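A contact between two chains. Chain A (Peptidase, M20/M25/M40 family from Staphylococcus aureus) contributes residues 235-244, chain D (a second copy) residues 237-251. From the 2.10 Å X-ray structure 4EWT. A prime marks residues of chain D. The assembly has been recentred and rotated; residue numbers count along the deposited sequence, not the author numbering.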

ATOM      1  N   VAL A 235       8.412 -14.610  -2.729  1.00 14.00           N
ATOM      2  CA  VAL A 235       7.253 -14.700  -1.856  1.00 13.79           C
ATOM      3  C   VAL A 235       6.046 -14.442  -2.720  1.00 14.67           C
ATOM      4  O   VAL A 235       5.842 -13.311  -3.223  1.00 13.12           O
ATOM      5  CB  VAL A 235       7.338 -13.704  -0.656  1.00 13.98           C
ATOM      6  CG1 VAL A 235       6.120 -13.836   0.227  1.00 13.59           C
ATOM      7  CG2 VAL A 235       8.606 -13.971   0.177  1.00 13.96           C
ATOM      8  N   THR A 236       5.282 -15.509  -2.951  1.00 15.66           N
ATOM      9  CA  THR A 236       4.060 -15.445  -3.765  1.00 17.07           C
ATOM     10  C   THR A 236       2.814 -15.723  -2.915  1.00 16.74           C
ATOM     11  O   THR A 236       2.782 -16.710  -2.160  1.00 17.34           O
ATOM     12  CB  THR A 236       4.115 -16.441  -4.940  1.00 17.66           C
ATOM     13  OG1 THR A 236       4.996 -15.936  -5.943  1.00 19.53           O
ATOM     14  CG2 THR A 236       2.729 -16.617  -5.584  1.00 19.08           C
ATOM     15  N   ILE A 237       1.804 -14.852  -3.017  1.00 15.89           N
ATOM     16  CA  ILE A 237       0.484 -15.154  -2.473  1.00 15.83           C
ATOM     17  C   ILE A 237      -0.334 -15.678  -3.632  1.00 15.86           C
ATOM     18  O   ILE A 237      -0.785 -14.902  -4.466  1.00 15.27           O
ATOM     19  CB  ILE A 237      -0.254 -13.938  -1.860  1.00 15.94           C
ATOM     20  CG1 ILE A 237       0.527 -13.334  -0.694  1.00 16.91           C
ATOM     21  CG2 ILE A 237      -1.656 -14.352  -1.380  1.00 16.47           C
ATOM     22  CD1 ILE A 237       0.811 -14.329   0.455  1.00 16.65           C
ATOM     23  N   GLY A 238      -0.511 -16.998  -3.683  1.00 14.67           N
ATOM     24  CA  GLY A 238      -1.271 -17.627  -4.737  1.00 15.03           C
ATOM     25  C   GLY A 238      -2.759 -17.737  -4.462  1.00 15.65           C
ATOM     26  O   GLY A 238      -3.546 -17.969  -5.383  1.00 15.65           O
ATOM     27  N   SER A 239      -3.159 -17.559  -3.205  1.00 15.62           N
ATOM     28  CA  SER A 239      -4.575 -17.687  -2.849  1.00 15.73           C
ATOM     29  C   SER A 239      -4.958 -16.608  -1.837  1.00 15.22           C
ATOM     30  O   SER A 239      -4.403 -16.547  -0.740  1.00 14.42           O
ATOM     31  CB  SER A 239      -4.857 -19.083  -2.305  1.00 16.09           C
ATOM     32  OG  SER A 239      -6.236 -19.315  -2.200  1.00 17.18           O
ATOM     33  N   PHE A 240      -5.857 -15.711  -2.248  1.00 14.27           N
ATOM     34  CA  PHE A 240      -6.421 -14.721  -1.339  1.00 13.66           C
ATOM     35  C   PHE A 240      -7.913 -15.061  -1.334  1.00 13.87           C
ATOM     36  O   PHE A 240      -8.662 -14.637  -2.221  1.00 13.79           O
ATOM     37  CB  PHE A 240      -6.132 -13.309  -1.878  1.00 12.35           C
ATOM     38  CG  PHE A 240      -6.520 -12.161  -0.934  1.00 12.72           C
ATOM     39  CD1 PHE A 240      -5.579 -11.230  -0.546  1.00 14.19           C
ATOM     40  CD2 PHE A 240      -7.827 -11.982  -0.506  1.00 14.05           C
ATOM     41  CE1 PHE A 240      -5.920 -10.155   0.297  1.00 15.85           C
ATOM     42  CE2 PHE A 240      -8.182 -10.918   0.349  1.00 15.51           C
ATOM     43  CZ  PHE A 240      -7.229 -10.007   0.742  1.00 14.79           C
ATOM     44  N   ASP A 241      -8.333 -15.891  -0.381  1.00 14.42           N
ATOM     45  CA  ASP A 241      -9.720 -16.328  -0.360  1.00 15.84           C
ATOM     46  C   ASP A 241     -10.552 -15.372   0.470  1.00 15.40           C
ATOM     47  O   ASP A 241     -10.623 -15.497   1.677  1.00 15.37           O
ATOM     48  CB  ASP A 241      -9.846 -17.783   0.105  1.00 16.59           C
ATOM     49  CG  ASP A 241     -11.262 -18.323  -0.015  1.00 20.25           C
ATOM     50  OD1 ASP A 241     -12.100 -17.744  -0.754  1.00 23.72           O
ATOM     51  OD2 ASP A 241     -11.545 -19.348   0.639  1.00 23.90           O
ATOM     52  N   GLY A 242     -11.149 -14.388  -0.210  1.00 15.93           N
ATOM     53  CA  GLY A 242     -11.975 -13.355   0.424  1.00 15.52           C
ATOM     54  C   GLY A 242     -13.360 -13.212  -0.199  1.00 16.00           C
ATOM     55  O   GLY A 242     -13.975 -12.142  -0.124  1.00 15.35           O
ATOM     56  N   LYS A 243     -13.848 -14.277  -0.825  1.00 17.21           N
ATOM     57  CA  LYS A 243     -15.159 -14.247  -1.459  1.00 18.97           C
ATOM     58  C   LYS A 243     -16.257 -14.049  -0.408  1.00 20.23           C
ATOM     59  O   LYS A 243     -16.251 -14.665   0.651  1.00 19.80           O
ATOM     60  CB  LYS A 243     -15.416 -15.497  -2.296  1.00 20.13           C
ATOM     61  CG  LYS A 243     -16.721 -15.398  -3.117  1.00 21.14           C
ATOM     62  CD  LYS A 243     -16.992 -16.669  -3.882  1.00 26.09           C
ATOM     63  CE  LYS A 243     -18.390 -16.639  -4.536  1.00 28.18           C
ATOM     64  NZ  LYS A 243     -18.634 -15.321  -5.248  1.00 30.77           N
ATOM     65  N   GLY A 244     -17.186 -13.156  -0.700  1.00 21.63           N
ATOM     66  CA  GLY A 244     -18.190 -12.805   0.282  1.00 23.63           C
ATOM     67  C   GLY A 244     -19.446 -12.329  -0.389  1.00 25.43           C
ATOM     68  O   GLY A 244     -19.732 -12.703  -1.517  1.00 25.43           O
TER
ATOM     69  N   ILE D 237     -15.437  -3.073  -0.054  1.00 14.89           N
ATOM     70  CA  ILE D 237     -15.235  -4.265  -0.875  1.00 13.88           C
ATOM     71  C   ILE D 237     -15.632  -5.467  -0.019  1.00 13.36           C
ATOM     72  O   ILE D 237     -14.912  -5.819   0.919  1.00 13.18           O
ATOM     73  CB  ILE D 237     -13.765  -4.423  -1.354  1.00 13.86           C
ATOM     74  CG1 ILE D 237     -13.330  -3.228  -2.213  1.00 15.60           C
ATOM     75  CG2 ILE D 237     -13.603  -5.711  -2.125  1.00 15.05           C
ATOM     76  CD1 ILE D 237     -14.222  -2.957  -3.433  1.00 15.84           C
ATOM     77  N   GLY D 238     -16.764  -6.093  -0.338  1.00 12.12           N
ATOM     78  CA  GLY D 238     -17.260  -7.226   0.464  1.00 12.23           C
ATOM     79  C   GLY D 238     -16.772  -8.579  -0.030  1.00 12.11           C
ATOM     80  O   GLY D 238     -16.849  -9.572   0.681  1.00 12.22           O
ATOM     81  N   SER D 239     -16.269  -8.614  -1.263  1.00 11.72           N
ATOM     82  CA  SER D 239     -15.843  -9.838  -1.892  1.00 11.61           C
ATOM     83  C   SER D 239     -14.540  -9.630  -2.648  1.00 12.01           C
ATOM     84  O   SER D 239     -14.442  -8.758  -3.531  1.00 11.76           O
ATOM     85  CB  SER D 239     -16.949 -10.352  -2.823  1.00 12.25           C
ATOM     86  OG  SER D 239     -16.710 -11.701  -3.238  1.00 13.46           O
ATOM     87  N   PHE D 240     -13.521 -10.398  -2.272  1.00 11.82           N
ATOM     88  CA  PHE D 240     -12.244 -10.368  -2.977  1.00 12.17           C
ATOM     89  C   PHE D 240     -11.956 -11.832  -3.276  1.00 12.05           C
ATOM     90  O   PHE D 240     -11.444 -12.592  -2.428  1.00 12.39           O
ATOM     91  CB  PHE D 240     -11.158  -9.706  -2.103  1.00 12.23           C
ATOM     92  CG  PHE D 240      -9.811  -9.551  -2.781  1.00 13.64           C
ATOM     93  CD1 PHE D 240      -9.194  -8.301  -2.853  1.00 14.65           C
ATOM     94  CD2 PHE D 240      -9.126 -10.660  -3.300  1.00 13.21           C
ATOM     95  CE1 PHE D 240      -7.922  -8.158  -3.464  1.00 13.61           C
ATOM     96  CE2 PHE D 240      -7.858 -10.525  -3.905  1.00 13.82           C
ATOM     97  CZ  PHE D 240      -7.265  -9.268  -4.000  1.00 12.36           C
ATOM     98  N   ASP D 241     -12.346 -12.241  -4.471  1.00 12.12           N
ATOM     99  CA  ASP D 241     -12.320 -13.649  -4.846  1.00 12.62           C
ATOM    100  C   ASP D 241     -11.023 -13.925  -5.580  1.00 12.58           C
ATOM    101  O   ASP D 241     -10.947 -13.766  -6.795  1.00 11.99           O
ATOM    102  CB  ASP D 241     -13.530 -13.985  -5.719  1.00 13.14           C
ATOM    103  CG  ASP D 241     -13.619 -15.467  -6.084  1.00 15.44           C
ATOM    104  OD1 ASP D 241     -12.919 -16.314  -5.483  1.00 19.56           O
ATOM    105  OD2 ASP D 241     -14.423 -15.797  -6.975  1.00 20.18           O
ATOM    106  N   GLY D 242     -10.011 -14.344  -4.819  1.00 12.76           N
ATOM    107  CA  GLY D 242      -8.672 -14.577  -5.347  1.00 12.50           C
ATOM    108  C   GLY D 242      -8.202 -15.969  -4.939  1.00 13.07           C
ATOM    109  O   GLY D 242      -7.011 -16.252  -4.882  1.00 11.94           O
ATOM    110  N   LYS D 243      -9.163 -16.834  -4.647  1.00 14.27           N
ATOM    111  CA  LYS D 243      -8.886 -18.208  -4.256  1.00 15.89           C
ATOM    112  C   LYS D 243      -8.113 -18.945  -5.366  1.00 16.31           C
ATOM    113  O   LYS D 243      -8.484 -18.894  -6.544  1.00 15.72           O
ATOM    114  CB  LYS D 243     -10.196 -18.904  -3.924  1.00 16.49           C
ATOM    115  CG  LYS D 243     -10.126 -20.403  -3.854  1.00 18.89           C
ATOM    116  CD  LYS D 243      -9.620 -20.857  -2.525  1.00 22.56           C
ATOM    117  CE  LYS D 243     -10.121 -22.264  -2.237  1.00 24.25           C
ATOM    118  NZ  LYS D 243      -9.165 -22.932  -1.304  1.00 26.82           N
ATOM    119  N   GLY D 244      -7.035 -19.613  -4.978  1.00 17.24           N
ATOM    120  CA  GLY D 244      -6.156 -20.239  -5.945  1.00 19.30           C
ATOM    121  C   GLY D 244      -5.370 -21.431  -5.453  1.00 20.92           C
ATOM    122  O   GLY D 244      -5.820 -22.177  -4.580  1.00 20.81           O
ATOM    123  N   GLN D 245      -4.204 -21.613  -6.040  1.00 22.49           N
ATOM    124  CA  GLN D 245      -3.321 -22.706  -5.741  1.00 24.73           C
ATOM    125  C   GLN D 245      -2.057 -22.161  -5.154  1.00 25.25           C
ATOM    126  O   GLN D 245      -1.592 -21.158  -5.592  1.00 24.93           O
ATOM    127  CB  GLN D 245      -2.967 -23.479  -6.999  1.00 24.80           C
ATOM    128  CG  GLN D 245      -4.132 -23.894  -7.838  1.00 29.04           C
ATOM    129  CD  GLN D 245      -3.713 -24.368  -9.238  1.00 33.72           C
ATOM    130  OE1 GLN D 245      -3.214 -25.482  -9.383  1.00 36.70           O
ATOM    131  NE2 GLN D 245      -3.899 -23.515 -10.272  1.00 34.30           N
ATOM    132  N   PHE D 246      -1.556 -22.792  -4.097  1.00 26.67           N
ATOM    133  CA  PHE D 246      -0.206 -22.588  -3.597  1.00 27.51           C
ATOM    134  C   PHE D 246       0.523 -22.778  -4.851  1.00 27.00           C
ATOM    135  O   PHE D 246       0.158 -23.684  -5.604  1.00 27.28           O
ATOM    136  CB  PHE D 246       0.357 -23.790  -2.808  1.00 28.53           C
ATOM    137  CG  PHE D 246      -0.095 -23.907  -1.434  1.00 30.66           C
ATOM    138  CD1 PHE D 246       0.386 -23.096  -0.476  1.00 32.49           C
ATOM    139  CD2 PHE D 246      -0.962 -24.890  -1.074  1.00 32.50           C
ATOM    140  CE1 PHE D 246      -0.011 -23.206   0.813  1.00 32.57           C
ATOM    141  CE2 PHE D 246      -1.361 -25.021   0.219  1.00 33.64           C
ATOM    142  CZ  PHE D 246      -0.878 -24.163   1.170  1.00 34.00           C
ATOM    143  N   ASN D 247       1.571 -22.016  -5.075  1.00 25.68           N
ATOM    144  CA  ASN D 247       2.483 -22.406  -6.081  1.00 24.51           C
ATOM    145  C   ASN D 247       2.062 -21.922  -7.454  1.00 22.61           C
ATOM    146  O   ASN D 247       2.581 -22.406  -8.391  1.00 22.90           O
ATOM    147  CB  ASN D 247       2.320 -23.915  -6.267  1.00 25.41           C
ATOM    148  CG  ASN D 247       3.560 -24.616  -6.395  1.00 27.40           C
ATOM    149  OD1 ASN D 247       4.231 -24.450  -7.365  1.00 30.31           O
ATOM    150  ND2 ASN D 247       3.885 -25.453  -5.445  1.00 29.85           N
ATOM    151  N   VAL D 248       1.087 -21.026  -7.569  1.00 20.39           N
ATOM    152  CA  VAL D 248       0.713 -20.557  -8.889  1.00 18.51           C
ATOM    153  C   VAL D 248       0.366 -19.093  -8.726  1.00 17.05           C
ATOM    154  O   VAL D 248      -0.458 -18.730  -7.879  1.00 16.64           O
ATOM    155  CB  VAL D 248      -0.503 -21.342  -9.473  1.00 18.17           C
ATOM    156  CG1 VAL D 248      -1.033 -20.654 -10.735  1.00 18.09           C
ATOM    157  CG2 VAL D 248      -0.138 -22.796  -9.786  1.00 18.47           C
ATOM    158  N   ILE D 249       0.993 -18.242  -9.524  1.00 15.90           N
ATOM    159  CA  ILE D 249       0.649 -16.827  -9.488  1.00 15.39           C
ATOM    160  C   ILE D 249      -0.721 -16.654 -10.136  1.00 14.73           C
ATOM    161  O   ILE D 249      -0.962 -17.162 -11.230  1.00 13.98           O
ATOM    162  CB  ILE D 249       1.724 -15.945 -10.167  1.00 15.65           C
ATOM    163  CG1 ILE D 249       2.973 -15.904  -9.280  1.00 16.42           C
ATOM    164  CG2 ILE D 249       1.168 -14.541 -10.432  1.00 15.77           C
ATOM    165  CD1 ILE D 249       4.276 -15.545 -10.023  1.00 15.02           C
ATOM    166  N   LYS D 250      -1.609 -15.953  -9.437  1.00 13.86           N
ATOM    167  CA  LYS D 250      -3.022 -15.924  -9.777  1.00 13.72           C
ATOM    168  C   LYS D 250      -3.302 -15.032 -10.974  1.00 14.02           C
ATOM    169  O   LYS D 250      -2.864 -13.874 -11.002  1.00 13.60           O
ATOM    170  CB  LYS D 250      -3.827 -15.474  -8.564  1.00 13.22           C
ATOM    171  CG  LYS D 250      -5.338 -15.532  -8.744  1.00 13.77           C
ATOM    172  CD  LYS D 250      -5.843 -16.970  -8.788  1.00 11.02           C
ATOM    173  CE  LYS D 250      -7.349 -17.033  -8.956  1.00 12.75           C
ATOM    174  NZ  LYS D 250      -7.794 -18.445  -9.084  1.00 16.20           N
ATOM    175  N   ASP D 251      -3.988 -15.562 -11.945  1.00 14.09           N
ATOM    176  CA  ASP D 251      -4.216 -14.833 -13.155  1.00 15.01           C
ATOM    177  C   ASP D 251      -5.348 -13.792 -13.169  1.00 14.65           C
ATOM    178  O   ASP D 251      -5.285 -12.879 -13.892  1.00 14.37           O
ATOM    179  CB  ASP D 251      -4.276 -15.763 -14.331  1.00 16.35           C
ATOM    180  CG  ASP D 251      -5.581 -16.391 -14.491  1.00 20.30           C
ATOM    181  OD1 ASP D 251      -6.105 -16.931 -13.525  1.00 24.80           O
ATOM    182  OD2 ASP D 251      -6.081 -16.365 -15.607  1.00 27.08           O
TER
HETATM  183  O   HOH W   1      -0.676 -14.436  -7.109  1.00  6.86           O
HETATM  184  O   HOH W   2      -3.006 -19.145  -7.773  1.00  5.27           O
HETATM  185  O   HOH W   3      -6.699 -22.476  -2.076  1.00 21.30           O
HETATM  186  O   HOH W   4     -12.076 -16.330  -2.819  1.00  2.00           O
HETATM  187  O   HOH W   5     -16.623 -13.471  -7.198  1.00 16.15           O

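What do Phe240 and Phe240′, which bury more area here than any other residue, do for each other? Their rings form a face-to-face stack, with centroids 4.0 Å apart and planes inclined by 28°. The closest pair is CD2 of Phe240 and CD2 of Phe240′, 3.4 Å apart. Both side chains take the t rotamer at chi1, so the two copies present their rings in nearly the same way, on the sheet face opposite to Asp241 and Asp241′.

How does the backbone hold those rings in register? The two strands run antiparallel, and each phenylalanine pairs with a glycine of the other chain. Phe240 N donates to Gly242′ O at 2.9 Å, and Phe240′ N donates to Gly242 O at 2.8 Å; both bonds are well directed. The return bonds, Gly242′ N to Phe240 O and Gly242 N to Phe240′ O, are also 2.9 Å long but weak, because the angle at hydrogen falls to 127° and 124°. The glycine matters sterically as well: an ideal CB on Gly242 would sit 2.8 Å from Phe240′ O, a clash. Beyond the pairing, the side chain of Ser239 takes over as acceptor, receiving Gly244′ N at its OG over 2.9 Å, and Ser239′ OG receives Gly244 N at 3.0 Å.

Why does Gly238, the next largest contributor, fit so tightly without a side chain? Its CA packs 3.4 Å from Val248′ O and 3.6 Å from Gln245′ O, carbonyls of the two end residues of a type II turn. A CB would point toward chain D and come within 2.4 Å of Gln245′ O, so the bare backbone is what allows this approach. Gly238 O makes a CA-H...O contact with Gly244′ CA at 3.5 Å, and water 2 links it to the turn, lying 2.7 Å from Gly238 O and 2.6 Å from Val248′ O and accepting from Gln245′ N at 3.2 Å.

What happens on the face that carries the aspartates? Here water does much of the joining. Asp241 and Asp241′ form the non-hydrogen-bonded pair at the centre of the register, and water 4 donates to OD1 of Asp241 at 2.5 Å and to OD1 of Asp241′ at 2.8 Å, bridging two acidic groups. Lys243 NZ lies 4.6 Å from Asp241′ OD2, beyond salt-bridge range; water 5, off to one side of the line joining them, bridges the two, donating to Asp241′ OD2 at 3.2 Å and accepting a weak bond from Lys243 NZ at 3.4 Å.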